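Local structure of putative isochorismatase (Burkholderia xenovorans, 3OQP) at residues 12-17 with 32-37; 42-47 with 180-185; 128-131 with 136-139. The protein probably acts as a hydrolase of the isochorismatase family, a group that includes the nicotinamidase-related enzymes. One frame throughout, in Å; residues are numbered along the deposited sequence. Where two conformers were deposited one is given.

Contact 1. Residues 12-17 with 32-37; sequences IDVQNE and SSLANI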
ATOM      1  N   ILE A  12      -8.037   2.076  13.808  1.00  8.84           N
ATOM      2  CA  ILE A  12      -6.952   1.104  13.722  1.00  9.78           C
ATOM      3  C   ILE A  12      -5.817   1.472  14.649  1.00  8.59           C
ATOM      4  O   ILE A  12      -5.169   2.532  14.527  1.00  9.54           O
ATOM      5  CB  ILE A  12      -6.422   0.988  12.268  1.00  9.32           C
ATOM      6  CG1 ILE A  12      -7.564   0.521  11.344  1.00  9.65           C
ATOM      7  CG2 ILE A  12      -5.280  -0.009  12.235  1.00 11.51           C
ATOM      8  CD1 ILE A  12      -7.190   0.367   9.882  1.00 10.63           C
ATOM      9  N   ASP A  13      -5.563   0.581  15.598  1.00 10.05           N
ATOM     10  CA  ASP A  13      -4.351   0.593  16.426  1.00  9.21           C
ATOM     11  C   ASP A  13      -4.082   1.932  17.105  1.00  8.93           C
ATOM     12  O   ASP A  13      -2.930   2.396  17.159  1.00 10.45           O
ATOM     13  CB  ASP A  13      -3.133   0.136  15.648  1.00  9.79           C
ATOM     14  CG  ASP A  13      -3.271  -1.272  15.072  1.00 12.64           C
ATOM     15  OD1 ASP A  13      -4.273  -1.972  15.322  1.00 12.90           O
ATOM     16  OD2 ASP A  13      -2.328  -1.695  14.324  1.00 12.52           O
ATOM     17  N   VAL A  14      -5.110   2.507  17.728  1.00  9.62           N
ATOM     18  CA  VAL A  14      -4.967   3.726  18.472  1.00  9.62           C
ATOM     19  C   VAL A  14      -4.540   3.405  19.882  1.00  9.73           C
ATOM     20  O   VAL A  14      -5.339   3.390  20.825  1.00 12.60           O
ATOM     21  CB  VAL A  14      -6.223   4.657  18.284  1.00 10.17           C
ATOM     22  CG1 VAL A  14      -6.056   5.964  19.137  1.00 11.69           C
ATOM     23  CG2 VAL A  14      -6.519   5.004  16.800  1.00 10.21           C
ATOM     24  N   GLN A  15      -3.239   3.139  19.955  1.00  9.94           N
ATOM     25  CA  GLN A  15      -2.564   2.595  21.114  1.00 10.18           C
ATOM     26  C   GLN A  15      -1.468   3.485  21.616  1.00 10.40           C
ATOM     27  O   GLN A  15      -0.938   4.361  20.890  1.00 11.80           O
ATOM     28  CB  GLN A  15      -2.006   1.237  20.687  1.00 10.03           C
ATOM     29  CG  GLN A  15      -3.087   0.154  20.504  1.00 12.05           C
ATOM     30  CD  GLN A  15      -2.620  -1.082  19.766  1.00 11.63           C
ATOM     31  OE1 GLN A  15      -2.800  -1.225  18.555  1.00 12.44           O
ATOM     32  NE2 GLN A  15      -2.011  -2.001  20.500  1.00 11.53           N
ATOM     33  N   ASN A  16      -1.143   3.357  22.913  1.00 10.59           N
ATOM     34  CA  ASN A  16      -0.227   4.268  23.555  1.00 11.26           C
ATOM     35  C   ASN A  16       1.152   4.301  22.955  1.00 10.57           C
ATOM     36  O   ASN A  16       1.796   5.370  23.011  1.00 11.66           O
ATOM     37  CB  ASN A  16      -0.090   3.918  25.042  1.00 12.19           C
ATOM     38  CG  ASN A  16      -1.344   4.195  25.825  1.00 12.59           C
ATOM     39  OD1 ASN A  16      -2.058   5.154  25.515  1.00 14.20           O
ATOM     40  ND2 ASN A  16      -1.616   3.371  26.855  1.00 14.50           N
ATOM     41  N   GLU A  17       1.600   3.246  22.286  1.00 11.18           N
ATOM     42  CA  GLU A  17       2.901   3.164  21.678  1.00 11.74           C
ATOM     43  C   GLU A  17       3.130   4.328  20.733  1.00 11.25           C
ATOM     44  O   GLU A  17       4.257   4.818  20.583  1.00 12.08           O
ATOM     45  CB  GLU A  17       3.074   1.858  20.869  1.00 12.96           C
ATOM     46  CG  GLU A  17       4.470   1.468  20.635  1.00 12.72           C
ATOM     47  CD  GLU A  17       5.100   0.958  21.944  1.00 15.54           C
ATOM     48  OE1 GLU A  17       4.852  -0.239  22.325  1.00 16.79           O
ATOM     49  OE2 GLU A  17       5.842   1.757  22.584  1.00 15.01           O
ATOM     50  N   SER A  32      -3.639  16.339  17.404  0.50 11.23           N
ATOM     51  CA  SER A  32      -4.707  16.763  16.474  0.50 10.96           C
ATOM     52  C   SER A  32      -5.439  15.562  15.863  0.50 10.82           C
ATOM     53  O   SER A  32      -6.637  15.600  15.573  0.50 10.50           O
ATOM     54  CB  SER A  32      -4.189  17.662  15.329  0.50 11.12           C
ATOM     55  OG  SER A  32      -3.484  16.953  14.282  0.50 14.00           O
ATOM     56  N   SER A  33      -4.694  14.527  15.540  1.00  9.39           N
ATOM     57  CA  SER A  33      -5.366  13.310  15.026  1.00 10.09           C
ATOM     58  C   SER A  33      -6.123  12.547  16.093  1.00 10.07           C
ATOM     59  O   SER A  33      -7.211  12.055  15.814  1.00 10.28           O
ATOM     60  CB  SER A  33      -4.417  12.423  14.226  1.00 10.67           C
ATOM     61  OG  SER A  33      -3.328  11.970  15.014  1.00 10.79           O
ATOM     62  N   LEU A  34      -5.585  12.486  17.312  1.00  9.97           N
ATOM     63  CA  LEU A  34      -6.346  11.845  18.392  1.00 10.76           C
ATOM     64  C   LEU A  34      -7.678  12.544  18.591  1.00 10.78           C
ATOM     65  O   LEU A  34      -8.709  11.866  18.750  1.00 10.24           O
ATOM     66  CB  LEU A  34      -5.563  11.841  19.712  1.00 11.05           C
ATOM     67  CG  LEU A  34      -4.424  10.855  19.793  1.00 11.86           C
ATOM     68  CD1 LEU A  34      -3.517  11.193  20.969  1.00 14.69           C
ATOM     69  CD2 LEU A  34      -4.919   9.401  19.926  1.00 12.92           C
ATOM     70  N   ALA A  35      -7.671  13.878  18.567  1.00 10.81           N
ATOM     71  CA  ALA A  35      -8.906  14.625  18.744  1.00 11.04           C
ATOM     72  C   ALA A  35      -9.909  14.341  17.619  1.00 10.70           C
ATOM     73  O   ALA A  35     -11.107  14.243  17.864  1.00 11.27           O
ATOM     74  CB  ALA A  35      -8.617  16.119  18.866  1.00 12.61           C
ATOM     75  N   ASN A  36      -9.407  14.184  16.398  1.00 10.06           N
ATOM     76  CA  ASN A  36     -10.301  13.926  15.286  1.00 10.19           C
ATOM     77  C   ASN A  36     -10.856  12.532  15.262  1.00 10.62           C
ATOM     78  O   ASN A  36     -11.985  12.294  14.896  1.00 10.10           O
ATOM     79  CB  ASN A  36      -9.589  14.251  13.974  1.00  9.63           C
ATOM     80  CG  ASN A  36      -9.499  15.730  13.727  1.00 10.28           C
ATOM     81  OD1 ASN A  36     -10.360  16.499  14.209  1.00 12.20           O
ATOM     82  ND2 ASN A  36      -8.451  16.150  13.083  1.00 11.65           N
ATOM     83  N   ILE A  37     -10.046  11.586  15.723  1.00  9.63           N
ATOM     84  CA  ILE A  37     -10.482  10.170  15.944  1.00  9.46           C
ATOM     85  C   ILE A  37     -11.668  10.216  16.900  1.00 10.48           C
ATOM     86  O   ILE A  37     -12.701   9.558  16.665  1.00 11.24           O
ATOM     87  CB  ILE A  37      -9.339   9.237  16.474  1.00  9.63           C
ATOM     88  CG1 ILE A  37      -8.328   8.950  15.344  1.00 11.02           C
ATOM     89  CG2 ILE A  37      -9.854   7.892  16.983  1.00 11.59           C
ATOM     90  CD1 ILE A  37      -6.945   8.540  15.782  1.00 13.74           C
TER

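Contact 2. Residues 42-47 with 180-185; sequences DAARAA and DEWIAA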
ATOM      1  N   ASP A  42     -17.473   9.837  18.079  1.00 11.01           N
ATOM      2  CA  ASP A  42     -18.665  10.408  18.688  1.00 11.80           C
ATOM      3  C   ASP A  42     -19.725  10.665  17.649  1.00 12.16           C
ATOM      4  O   ASP A  42     -20.915  10.463  17.887  1.00 11.45           O
ATOM      5  CB  ASP A  42     -18.310  11.686  19.427  1.00 12.74           C
ATOM      6  CG  ASP A  42     -17.513  11.443  20.670  1.00 12.81           C
ATOM      7  OD1 ASP A  42     -17.464  10.295  21.183  1.00 14.14           O
ATOM      8  OD2 ASP A  42     -16.852  12.398  21.198  1.00 16.08           O
ATOM      9  N   ALA A  43     -19.304  11.157  16.488  1.00 12.22           N
ATOM     10  CA  ALA A  43     -20.223  11.399  15.394  1.00 11.84           C
ATOM     11  C   ALA A  43     -20.815  10.093  14.902  1.00 12.79           C
ATOM     12  O   ALA A  43     -22.030  10.021  14.629  1.00 13.83           O
ATOM     13  CB  ALA A  43     -19.514  12.134  14.264  1.00 11.94           C
ATOM     14  N   ALA A  44     -19.975   9.069  14.762  1.00 12.38           N
ATOM     15  CA  ALA A  44     -20.449   7.744  14.302  1.00 11.87           C
ATOM     16  C   ALA A  44     -21.510   7.217  15.252  1.00 11.77           C
ATOM     17  O   ALA A  44     -22.552   6.719  14.813  1.00 12.84           O
ATOM     18  CB  ALA A  44     -19.274   6.768  14.237  1.00 11.79           C
ATOM     19  N   ARG A  45     -21.254   7.290  16.558  1.00 13.32           N
ATOM     20  CA  ARG A  45     -22.199   6.728  17.549  1.00 14.87           C
ATOM     21  C   ARG A  45     -23.543   7.463  17.435  1.00 15.78           C
ATOM     22  O   ARG A  45     -24.592   6.846  17.434  1.00 17.20           O
ATOM     23  CB  ARG A  45     -21.579   6.780  18.920  1.00 15.84           C
ATOM     24  CG  ARG A  45     -22.456   6.080  20.006  1.00 19.80           C
ATOM     25  CD  ARG A  45     -21.831   6.084  21.410  1.00 26.33           C
ATOM     26  NE  ARG A  45     -22.696   5.346  22.353  1.00 32.44           N
ATOM     27  CZ  ARG A  45     -22.588   5.378  23.689  1.00 36.04           C
ATOM     28  NH1 ARG A  45     -21.650   6.123  24.295  1.00 35.87           N
ATOM     29  NH2 ARG A  45     -23.434   4.652  24.439  1.00 37.13           N
ATOM     30  N   ALA A  46     -23.496   8.790  17.240  1.00 15.23           N
ATOM     31  CA  ALA A  46     -24.719   9.596  17.167  1.00 16.53           C
ATOM     32  C   ALA A  46     -25.530   9.276  15.900  1.00 16.26           C
ATOM     33  O   ALA A  46     -26.764   9.286  15.934  1.00 18.64           O
ATOM     34  CB  ALA A  46     -24.396  11.079  17.235  1.00 17.17           C
ATOM     35  N   ALA A  47     -24.836   8.897  14.828  1.00 15.55           N
ATOM     36  CA  ALA A  47     -25.421   8.635  13.536  1.00 16.11           C
ATOM     37  C   ALA A  47     -25.716   7.160  13.279  1.00 17.36           C
ATOM     38  O   ALA A  47     -26.208   6.801  12.218  1.00 18.75           O
ATOM     39  CB  ALA A  47     -24.485   9.175  12.434  1.00 16.82           C
ATOM     40  N   ASP A 180     -14.206  16.654   9.317  1.00 10.28           N
ATOM     41  CA  ASP A 180     -15.359  17.542   9.200  1.00 11.05           C
ATOM     42  C   ASP A 180     -16.218  17.159   7.967  1.00  9.53           C
ATOM     43  O   ASP A 180     -17.464  17.079   8.053  1.00 10.91           O
ATOM     44  CB  ASP A 180     -14.961  19.014   9.001  1.00 11.34           C
ATOM     45  CG  ASP A 180     -13.986  19.557  10.025  1.00 13.30           C
ATOM     46  OD1 ASP A 180     -14.177  19.295  11.239  1.00 14.56           O
ATOM     47  OD2 ASP A 180     -13.065  20.326   9.569  1.00 13.45           O
ATOM     48  N   GLU A 181     -15.518  16.903   6.863  0.50  9.90           N
ATOM     49  CA  GLU A 181     -16.107  16.501   5.594  0.50 10.01           C
ATOM     50  C   GLU A 181     -16.884  15.183   5.693  0.50  9.49           C
ATOM     51  O   GLU A 181     -17.982  15.057   5.177  0.50  9.55           O
ATOM     52  CB  GLU A 181     -15.005  16.419   4.529  0.50 10.76           C
ATOM     53  CG  GLU A 181     -14.507  17.777   4.118  0.50 12.89           C
ATOM     54  CD  GLU A 181     -13.320  17.830   3.156  0.50 15.97           C
ATOM     55  OE1 GLU A 181     -12.435  16.943   3.029  0.50 12.79           O
ATOM     56  OE2 GLU A 181     -13.276  18.900   2.504  0.50 18.97           O
ATOM     57  N   TRP A 182     -16.320  14.232   6.413  1.00  8.69           N
ATOM     58  CA  TRP A 182     -16.938  12.915   6.650  1.00  9.30           C
ATOM     59  C   TRP A 182     -18.192  13.049   7.484  1.00  9.43           C
ATOM     60  O   TRP A 182     -19.251  12.486   7.132  1.00  9.99           O
ATOM     61  CB  TRP A 182     -15.957  11.954   7.312  1.00  8.87           C
ATOM     62  CG  TRP A 182     -16.536  10.620   7.460  1.00 10.55           C
ATOM     63  CD1 TRP A 182     -16.715   9.729   6.462  1.00 10.20           C
ATOM     64  CD2 TRP A 182     -17.004  10.019   8.679  1.00 10.21           C
ATOM     65  NE1 TRP A 182     -17.269   8.572   6.995  1.00 10.85           N
ATOM     66  CE2 TRP A 182     -17.455   8.730   8.351  1.00  9.27           C
ATOM     67  CE3 TRP A 182     -17.089  10.441  10.021  1.00 10.21           C
ATOM     68  CZ2 TRP A 182     -17.941   7.849   9.323  1.00  9.85           C
ATOM     69  CZ3 TRP A 182     -17.582   9.566  10.965  1.00 10.42           C
ATOM     70  CH2 TRP A 182     -18.041   8.314  10.605  1.00 11.50           C
ATOM     71  N   ILE A 183     -18.094  13.767   8.592  1.00  9.64           N
ATOM     72  CA  ILE A 183     -19.247  13.973   9.463  1.00  9.63           C
ATOM     73  C   ILE A 183     -20.429  14.570   8.690  1.00 10.23           C
ATOM     74  O   ILE A 183     -21.581  14.119   8.836  1.00 11.31           O
ATOM     75  CB  ILE A 183     -18.891  14.766  10.690  1.00 10.33           C
ATOM     76  CG1 ILE A 183     -17.956  13.974  11.582  1.00 10.68           C
ATOM     77  CG2 ILE A 183     -20.143  15.161  11.451  1.00 10.54           C
ATOM     78  CD1 ILE A 183     -17.333  14.802  12.713  1.00 12.18           C
ATOM     79  N   ALA A 184     -20.148  15.586   7.878  1.00 10.20           N
ATOM     80  CA  ALA A 184     -21.175  16.184   7.030  1.00 10.27           C
ATOM     81  C   ALA A 184     -21.789  15.232   6.012  1.00 11.58           C
ATOM     82  O   ALA A 184     -23.017  15.258   5.774  1.00 11.26           O
ATOM     83  CB  ALA A 184     -20.647  17.458   6.375  1.00 11.32           C
ATOM     84  N   ALA A 185     -20.938  14.420   5.391  1.00 11.03           N
ATOM     85  CA  ALA A 185     -21.401  13.432   4.430  1.00 11.46           C
ATOM     86  C   ALA A 185     -22.272  12.333   5.094  1.00 10.76           C
ATOM     87  O   ALA A 185     -23.272  11.892   4.533  1.00 12.43           O
ATOM     88  CB  ALA A 185     -20.264  12.820   3.677  1.00 11.74           C
TER

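Contact 3. Residues 128-131 with 136-139; sequences NHAV and AVEF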
ATOM      1  N   ASN A 128      -6.074  -1.852   1.206  1.00 10.41           N
ATOM      2  CA  ASN A 128      -5.772  -2.647   0.023  1.00 10.67           C
ATOM      3  C   ASN A 128      -6.660  -3.884  -0.012  1.00 11.91           C
ATOM      4  O   ASN A 128      -7.263  -4.200  -1.053  1.00 12.22           O
ATOM      5  CB  ASN A 128      -4.298  -3.098   0.005  1.00 13.54           C
ATOM      6  CG  ASN A 128      -3.956  -3.928  -1.249  1.00 17.00           C
ATOM      7  OD1 ASN A 128      -4.150  -3.406  -2.297  1.00 14.26           O
ATOM      8  ND2 ASN A 128      -3.486  -5.220  -1.132  1.00 20.48           N
ATOM      9  N   HIS A 129      -6.804  -4.556   1.129  1.00 11.55           N
ATOM     10  CA  HIS A 129      -7.668  -5.719   1.214  1.00 11.83           C
ATOM     11  C   HIS A 129      -9.118  -5.312   0.947  1.00 11.44           C
ATOM     12  O   HIS A 129      -9.838  -5.976   0.193  1.00 11.40           O
ATOM     13  CB  HIS A 129      -7.514  -6.412   2.564  1.00 12.13           C
ATOM     14  CG  HIS A 129      -6.358  -7.353   2.620  1.00 12.65           C
ATOM     15  ND1 HIS A 129      -5.606  -7.539   3.763  1.00 12.28           N
ATOM     16  CD2 HIS A 129      -5.893  -8.245   1.714  1.00 16.39           C
ATOM     17  CE1 HIS A 129      -4.692  -8.460   3.526  1.00 12.12           C
ATOM     18  NE2 HIS A 129      -4.849  -8.920   2.302  1.00 15.83           N
ATOM     19  N   ALA A 130      -9.569  -4.258   1.615  1.00 10.67           N
ATOM     20  CA  ALA A 130     -10.955  -3.806   1.431  1.00 10.60           C
ATOM     21  C   ALA A 130     -11.319  -3.520  -0.010  1.00  9.59           C
ATOM     22  O   ALA A 130     -12.350  -4.003  -0.502  1.00 11.50           O
ATOM     23  CB  ALA A 130     -11.264  -2.557   2.303  1.00 11.24           C
ATOM     24  N   VAL A 131     -10.464  -2.744  -0.680  1.00  9.79           N
ATOM     25  CA  VAL A 131     -10.722  -2.377  -2.088  1.00 11.23           C
ATOM     26  C   VAL A 131     -10.827  -3.632  -2.973  1.00 12.16           C
ATOM     27  O   VAL A 131     -11.719  -3.738  -3.804  1.00 12.54           O
ATOM     28  CB  VAL A 131      -9.621  -1.410  -2.637  1.00 11.94           C
ATOM     29  CG1 VAL A 131      -9.708  -1.275  -4.194  1.00 14.82           C
ATOM     30  CG2 VAL A 131      -9.716  -0.100  -1.878  1.00 12.79           C
ATOM     31  N   ALA A 136     -16.100   0.006  -0.950  1.00 11.18           N
ATOM     32  CA  ALA A 136     -15.628   1.375  -1.083  1.00 11.52           C
ATOM     33  C   ALA A 136     -14.898   1.726   0.194  1.00 10.27           C
ATOM     34  O   ALA A 136     -15.229   1.171   1.258  1.00 11.13           O
ATOM     35  CB  ALA A 136     -16.814   2.288  -1.308  1.00 11.95           C
ATOM     36  N   VAL A 137     -13.914   2.608   0.116  1.00 10.48           N
ATOM     37  CA  VAL A 137     -13.119   2.953   1.270  1.00 10.49           C
ATOM     38  C   VAL A 137     -13.025   4.470   1.359  1.00  9.92           C
ATOM     39  O   VAL A 137     -12.956   5.177   0.323  1.00 10.19           O
ATOM     40  CB  VAL A 137     -11.694   2.394   1.170  1.00 10.94           C
ATOM     41  CG1 VAL A 137     -10.824   2.866   2.386  1.00 12.53           C
ATOM     42  CG2 VAL A 137     -11.741   0.874   1.093  1.00 13.18           C
ATOM     43  N   GLU A 138     -13.078   4.999   2.566  1.00  9.30           N
ATOM     44  CA  GLU A 138     -12.821   6.397   2.872  1.00  9.46           C
ATOM     45  C   GLU A 138     -11.633   6.440   3.835  1.00  8.36           C
ATOM     46  O   GLU A 138     -11.424   5.530   4.667  1.00 10.23           O
ATOM     47  CB  GLU A 138     -14.061   7.025   3.515  1.00  9.00           C
ATOM     48  CG  GLU A 138     -15.254   6.991   2.559  1.00 10.68           C
ATOM     49  CD  GLU A 138     -16.564   7.400   3.166  1.00  9.67           C
ATOM     50  OE1 GLU A 138     -16.780   7.168   4.371  1.00 12.01           O
ATOM     51  OE2 GLU A 138     -17.418   7.910   2.396  1.00 13.48           O
ATOM     52  N   PHE A 139     -10.826   7.503   3.728  1.00  8.89           N
ATOM     53  CA  PHE A 139      -9.612   7.676   4.574  1.00  9.72           C
ATOM     54  C   PHE A 139      -9.614   9.089   5.104  1.00  8.01           C
ATOM     55  O   PHE A 139      -9.658  10.049   4.295  1.00  9.42           O
ATOM     56  CB  PHE A 139      -8.364   7.415   3.724  1.00  8.75           C
ATOM     57  CG  PHE A 139      -7.055   7.649   4.421  1.00  8.59           C
ATOM     58  CD1 PHE A 139      -6.527   6.716   5.278  1.00  9.35           C
ATOM     59  CD2 PHE A 139      -6.334   8.804   4.189  1.00 10.12           C
ATOM     60  CE1 PHE A 139      -5.320   6.963   5.864  1.00 10.86           C
ATOM     61  CE2 PHE A 139      -5.091   8.988   4.836  1.00 11.07           C
ATOM     62  CZ  PHE A 139      -4.628   8.093   5.680  1.00 10.46           C
TER

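Contact 1. Residues 12-17 with 32-37
No flat group joins Val14 to Leu34 and Ile37: the meeting is one of branched aliphatic tips, so there are no faces or edges, only methyls set against methyls. Val14 divides its two branches between the two partners. Val14 CG1, anti to the backbone N (chi1 178°), lies 3.7 Å from Leu34 CD2, the two side chains running alongside one another with opposite sense. Val14 CG2 stands beside the backbone N and meets Ile37 CD1 tip to tip, also at 3.7 Å. A beta-branched residue suits this place because both methyls start at CB and can serve two neighbours one helical turn apart. The segment 12-17 leaves the C-terminal end of strand 7-12 of the parallel sheet, and helix 30-47 is the crossover that leads on to strand 51-56. An inverse gamma turn has Val14 as its middle residue, with a weak bond from Gln15 N to Asp13 O, and the CB of Val14 points at the helix. Asp13 instead forms a salt bridge with Lys89, consistent with the Asp-Lys-Cys triad of this family, whose cysteine would be Cys122. Tyr117 packs on both Leu34 and Ile37, and its OH is hydrogen-bonded to Ser33 OG, while Val14 also touches Val78.

Contact 2. Residues 42-47 with 180-185
Ala43 and Ile183 are the nearest pair between segments 42-47 and 180-185, with CA atoms 6.5 Å apart. Such an approach suits alanine, whose side chain is a single methyl. Ala43 CB lies 3.6 Å from Ile183 CG1 and 3.8 Å from Ile183 CD1, so it rests against the length of the longer branch. That branch stands beside the backbone N (chi1 -67°), which swings it across toward the other helix, although the side chain does not set out from the backbone in that direction. This tight pair is nevertheless only partly buried. The looser pair lies deeper: Ala44 CB approaches Trp182 CH2 at 4.1 Å, coming to the edge of the indole, near its plane. Trp182 has CG anti to the backbone N (chi1 -176°), and its six-membered ring reaches toward helix 30-47, while NE1 faces the sheet and makes a weak hydrogen bond to Thr113 OG1. Both Ala44 and Trp182 also pack against strand 7-12, on Leu9 and Arg7 respectively. On the solvent side, exposed Asp42 and Asp180 form salt bridges with Arg81 and Arg39. Between the two segments the chemistry is purely apolar, so the association of these helices here depends on shape and on excluding water, while charge is kept at the margin.

Contact 3. Residues 128-131 with 136-139
Val137, on the strand 136-140, meets Ala130 and Val131 of the helix 124-132 through one methyl, and every interaction between the two segments is apolar. With CG1 anti to the backbone N (chi1 176°), CG2 of Val137 is left beside the N and lies 3.7 Å from Ala130 CB. The same methyl, Val137 CG2, is 3.7 Å from Val131 CG2, the two valine side chains being roughly perpendicular, so it fits against two successive residues of the helix. Small and beta-branched residues suit this geometry: the methyl of Ala130 allows the helix to come close to the strand, whereas Val137 packs with short, stiff branches and favours the extended backbone. The helix runs between strands 111-115 and 136-140, neighbours in the parallel sheet, and so forms the crossover of a classical beta-alpha-beta unit; Ala130 also touches Leu112 on the first of these strands.

Polar interactions lie on other sides of the two segments. Glu138, the next residue along the strand, turns to the other face of the sheet, where OE2 forms a salt bridge with Arg7 and OE1 accepts from Thr113 OG1. On the helix, Asn128 OD1 is hydrogen-bonded to Ser125 OG of the second subunit, and His129 meets His132 of that subunit edge-to-face. The methyl packing thus joins a helix at the dimer interface to the sheet without directional bonds, while Glu138 pairs on the far side of the sheet and Asn128 and His129 engage the second subunit.

In the fold
The three contacts lie around one parallel sheet: a loop on a helix, a helix on a helix and a helix on a strand. Contacts 1 and 2 share helix 30-47; their centres are about 17 Å apart and their nearest atoms about 5 Å. Contact 3 is nested in the chain loop closed by contact 2, about 18 Å away between centres, yet the two touch: Trp182 NE1 lies 3.0 Å from Glu138 OE1, a weak hydrogen bond. Contacts 1 and 3 lie on opposite sides of the chain's centre, about 19 Å between centres. Segment 12-17 carries Asp13, probably of the catalytic triad though not part of the packing, and helix 124-132 begins two residues after Cys122, modified here to a sulfinic acid.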